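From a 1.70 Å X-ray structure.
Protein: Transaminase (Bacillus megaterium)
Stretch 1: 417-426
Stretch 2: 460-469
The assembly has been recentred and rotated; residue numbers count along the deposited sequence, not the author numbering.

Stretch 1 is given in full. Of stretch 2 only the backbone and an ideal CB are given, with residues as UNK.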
# COMPACT_ATOMS: atom_id res chain seq x y z
N ILE B 417 -35.06 -5.82 -9.28
CA ILE B 417 -34.08 -6.81 -9.70
C ILE B 417 -34.78 -8.08 -10.20
O ILE B 417 -35.41 -8.78 -9.41
CB ILE B 417 -33.12 -7.19 -8.54
CG1 ILE B 417 -32.39 -5.95 -8.00
CG2 ILE B 417 -32.13 -8.27 -8.97
CD1 ILE B 417 -31.47 -6.24 -6.83
N PRO B 418 -34.66 -8.37 -11.52
CA PRO B 418 -35.34 -9.52 -12.12
C PRO B 418 -35.11 -10.87 -11.40
O PRO B 418 -36.05 -11.64 -11.26
CB PRO B 418 -34.77 -9.56 -13.54
CG PRO B 418 -34.45 -8.13 -13.83
CD PRO B 418 -34.02 -7.52 -12.53
N THR B 419 -33.88 -11.14 -10.95
CA THR B 419 -33.64 -12.41 -10.24
C THR B 419 -34.34 -12.47 -8.88
O THR B 419 -34.67 -13.55 -8.39
CB THR B 419 -32.14 -12.75 -10.10
OG1 THR B 419 -31.42 -11.61 -9.61
CG2 THR B 419 -31.57 -13.19 -11.44
N GLN B 420 -34.55 -11.30 -8.27
CA GLN B 420 -35.29 -11.24 -7.00
C GLN B 420 -36.77 -11.50 -7.25
O GLN B 420 -37.45 -12.18 -6.47
CB GLN B 420 -35.09 -9.89 -6.31
CG GLN B 420 -33.70 -9.67 -5.74
CD GLN B 420 -33.42 -10.55 -4.54
OE1 GLN B 420 -32.44 -11.29 -4.51
NE2 GLN B 420 -34.29 -10.49 -3.54
N ILE B 421 -37.28 -10.94 -8.35
CA ILE B 421 -38.68 -11.15 -8.75
C ILE B 421 -38.98 -12.62 -9.05
O ILE B 421 -40.02 -13.16 -8.65
CB ILE B 421 -39.05 -10.24 -9.95
CG1 ILE B 421 -38.98 -8.76 -9.54
CG2 ILE B 421 -40.41 -10.62 -10.54
CD1 ILE B 421 -39.99 -8.33 -8.49
N ILE B 422 -38.05 -13.28 -9.75
CA ILE B 422 -38.16 -14.70 -10.06
C ILE B 422 -38.15 -15.53 -8.78
O ILE B 422 -38.99 -16.43 -8.60
CB ILE B 422 -37.05 -15.14 -11.04
CG1 ILE B 422 -37.37 -14.60 -12.45
CG2 ILE B 422 -36.87 -16.65 -11.05
CD1 ILE B 422 -36.16 -14.41 -13.34
N MET B 423 -37.21 -15.22 -7.88
CA MET B 423 -37.08 -15.95 -6.61
C MET B 423 -38.38 -15.87 -5.80
O MET B 423 -38.89 -16.88 -5.32
CB MET B 423 -35.90 -15.42 -5.78
CG MET B 423 -35.73 -16.07 -4.42
SD MET B 423 -34.32 -15.39 -3.50
CE MET B 423 -35.02 -13.84 -2.93
N LYS B 424 -38.92 -14.66 -5.67
CA LYS B 424 -40.11 -14.44 -4.85
C LYS B 424 -41.31 -15.22 -5.39
O LYS B 424 -42.08 -15.78 -4.62
CB LYS B 424 -40.43 -12.94 -4.77
CG LYS B 424 -41.26 -12.55 -3.56
CD LYS B 424 -41.65 -11.08 -3.59
CE LYS B 424 -42.50 -10.73 -2.37
NZ LYS B 424 -43.33 -9.50 -2.58
N LYS B 425 -41.43 -15.30 -6.72
CA LYS B 425 -42.55 -16.00 -7.35
C LYS B 425 -42.41 -17.51 -7.25
O LYS B 425 -43.38 -18.21 -6.93
CB LYS B 425 -42.72 -15.55 -8.82
CG LYS B 425 -43.09 -14.09 -9.01
CD LYS B 425 -44.26 -13.62 -8.15
CE LYS B 425 -45.59 -14.18 -8.64
NZ LYS B 425 -46.71 -13.68 -7.81
N ALA B 426 -41.21 -18.02 -7.49
CA ALA B 426 -40.98 -19.46 -7.37
C ALA B 426 -41.25 -19.98 -5.94
O ALA B 426 -41.65 -21.13 -5.76
CB ALA B 426 -39.58 -19.83 -7.84
N UNK B 460 -41.47 -24.33 -11.36
CA UNK B 460 -41.57 -23.11 -10.58
C UNK B 460 -40.98 -21.93 -11.33
O UNK B 460 -41.48 -20.82 -11.23
CB UNK B 460 -40.87 -23.28 -9.23
N UNK B 461 -39.91 -22.19 -12.09
CA UNK B 461 -39.27 -21.19 -12.93
C UNK B 461 -40.22 -20.79 -14.07
O UNK B 461 -40.32 -19.61 -14.40
CB UNK B 461 -37.95 -21.72 -13.48
N UNK B 462 -40.89 -21.78 -14.66
CA UNK B 462 -41.87 -21.58 -15.73
C UNK B 462 -42.91 -20.56 -15.24
O UNK B 462 -43.08 -19.49 -15.83
CB UNK B 462 -42.53 -22.90 -16.13
N UNK B 463 -43.56 -20.89 -14.12
CA UNK B 463 -44.46 -19.98 -13.40
C UNK B 463 -43.87 -18.59 -13.15
O UNK B 463 -44.56 -17.58 -13.32
CB UNK B 463 -44.85 -20.61 -12.06
N UNK B 464 -42.61 -18.54 -12.73
CA UNK B 464 -41.93 -17.28 -12.41
C UNK B 464 -41.74 -16.39 -13.64
O UNK B 464 -41.98 -15.18 -13.59
CB UNK B 464 -40.57 -17.57 -11.77
N UNK B 465 -41.28 -17.00 -14.73
CA UNK B 465 -41.00 -16.28 -15.97
C UNK B 465 -42.28 -15.80 -16.67
O UNK B 465 -42.28 -14.77 -17.33
CB UNK B 465 -40.20 -17.17 -16.92
N UNK B 466 -43.37 -16.55 -16.50
CA UNK B 466 -44.69 -16.10 -16.95
C UNK B 466 -45.00 -14.73 -16.36
O UNK B 466 -45.38 -13.80 -17.08
CB UNK B 466 -45.77 -17.11 -16.56
N UNK B 467 -44.80 -14.60 -15.05
CA UNK B 467 -45.08 -13.38 -14.31
C UNK B 467 -44.12 -12.25 -14.68
O UNK B 467 -44.51 -11.09 -14.75
CB UNK B 467 -45.01 -13.65 -12.81
N UNK B 468 -42.85 -12.60 -14.90
CA UNK B 468 -41.85 -11.61 -15.31
C UNK B 468 -42.21 -10.92 -16.64
O UNK B 468 -42.06 -9.71 -16.76
CB UNK B 468 -40.48 -12.28 -15.43
N UNK B 469 -42.67 -11.70 -17.61
CA UNK B 469 -42.98 -11.18 -18.94
C UNK B 469 -44.45 -10.78 -19.11
O UNK B 469 -44.89 -10.42 -20.21
CB UNK B 469 -42.61 -12.23 -19.99

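Two helices, 418-426 and 460-468, cross at 127° between their N-to-C directions, with axes 8.3 Å apart at closest approach. At the two near points of the register, Ala-426 with 460 and Ile-422 with 464, there is little room beyond a methyl on the side of stretch 2.

Position 460 has its CA 4.9 Å from the CA of Ala-426, and its ideal CB lies 3.9 Å from Ala-426 CB. Backbones this close favour alanine, glycine or serine. It is Ala-460, and the two methyls touch, CB of Ala-460 to CB of Ala-426.

At 461 the CA-to-CB bond points away, so a short side chain would make no contact; a long apolar one could curl back toward Ile-422. Leu-461 does so, its CD1 reaching 3.9 Å from CG2 of Ile-422.

Position 462 is out of reach, and stretch 1 sets no preference. Asp-462 makes its hydrogen bonds elsewhere in the structure.

From 463 the bond runs sideways, with nothing of stretch 1 within 5.5 Å of the ideal CB. A long or aromatic residue could reach the C-terminal end of stretch 1. Tyr-463 adopts chi1 t and sets its ring edge against the backbone of Lys-425, CE2 of Tyr-463 lying 3.5 Å from O of Lys-425.

Position 464 is the tightest facing site: CB points toward stretch 1, its ideal position 3.7 Å from Ile-422 O and 4.2 Å from Lys-425 CB. Alanine fits best, with glycine or serine conceivable. Ala-464 fills the space with one methyl, its CB also 3.9 Å from CG2 of Ile-422.

The bond at 465 points away, yet a branched apolar chain could return to Ile-422. Leu-465 places CD2 3.9 Å from CD1 of Ile-422.

Position 466 is out of reach and could be polar; Asp-466 makes no contact with stretch 1.

At 467 CB points toward stretch 1, 4.2 Å from Lys-425 CE. An aromatic ring could pack on the lysine's methylenes, and an acid could answer its charge. Tyr-467 offers a face: CE of Lys-425 sits 3.8 Å from the ring centroid in a CH-pi contact, and NZ of Lys-425 lies 4.3 Å from that centroid as a cation-pi pair. Ile-421 meets the ring edge, CG2 of Ile-421 to CE2 of Tyr-467 being 3.9 Å.

Position 468 points toward Ile-421 and Ile-422 with more room, suiting leucine, isoleucine or methionine. Leu-468 brings CD1 4.0 Å from CG2 of Ile-421 and, with Leu-461, Ala-464 and Leu-465, forms the hole that receives Ile-422.

Position 469 is out of reach, and the carboxylate of Glu-469 is hydrogen-bonded elsewhere in the structure.

Stretch 2, residues 460-469: ALDYALDYLE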
# COMPACT_ATOMS: atom_id res chain seq x y z
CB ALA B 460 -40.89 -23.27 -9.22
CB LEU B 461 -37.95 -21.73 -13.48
CG LEU B 461 -37.11 -20.83 -14.40
CD1 LEU B 461 -36.94 -19.45 -13.79
CD2 LEU B 461 -35.76 -21.48 -14.69
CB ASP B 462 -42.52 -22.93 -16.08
CG ASP B 462 -43.23 -22.95 -17.45
OD1 ASP B 462 -43.21 -21.95 -18.21
OD2 ASP B 462 -43.80 -24.01 -17.77
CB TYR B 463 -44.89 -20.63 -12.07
CG TYR B 463 -45.75 -19.75 -11.20
CD1 TYR B 463 -47.11 -19.61 -11.46
CD2 TYR B 463 -45.21 -19.07 -10.10
CE1 TYR B 463 -47.91 -18.80 -10.67
CE2 TYR B 463 -46.00 -18.27 -9.30
CZ TYR B 463 -47.35 -18.14 -9.59
OH TYR B 463 -48.15 -17.34 -8.81
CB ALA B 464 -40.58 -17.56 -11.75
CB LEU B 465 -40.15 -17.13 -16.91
CG LEU B 465 -38.71 -17.41 -16.46
CD1 LEU B 465 -38.02 -18.39 -17.39
CD2 LEU B 465 -37.88 -16.14 -16.33
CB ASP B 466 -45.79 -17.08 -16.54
CG ASP B 466 -46.02 -18.19 -17.55
OD1 ASP B 466 -45.63 -18.05 -18.74
OD2 ASP B 466 -46.60 -19.22 -17.16
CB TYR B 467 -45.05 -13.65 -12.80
CG TYR B 467 -45.24 -12.43 -11.92
CD1 TYR B 467 -46.52 -12.00 -11.56
CD2 TYR B 467 -44.14 -11.71 -11.45
CE1 TYR B 467 -46.69 -10.89 -10.75
CE2 TYR B 467 -44.30 -10.60 -10.64
CZ TYR B 467 -45.58 -10.19 -10.29
OH TYR B 467 -45.74 -9.07 -9.49
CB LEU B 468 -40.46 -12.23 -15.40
CG LEU B 468 -39.31 -11.23 -15.60
CD1 LEU B 468 -38.87 -10.63 -14.27
CD2 LEU B 468 -38.14 -11.92 -16.29
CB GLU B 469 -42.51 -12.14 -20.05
CG GLU B 469 -43.13 -13.53 -20.01
CD GLU B 469 -42.25 -14.58 -20.67
OE1 GLU B 469 -41.04 -14.32 -20.87
OE2 GLU B 469 -42.77 -15.67 -20.99
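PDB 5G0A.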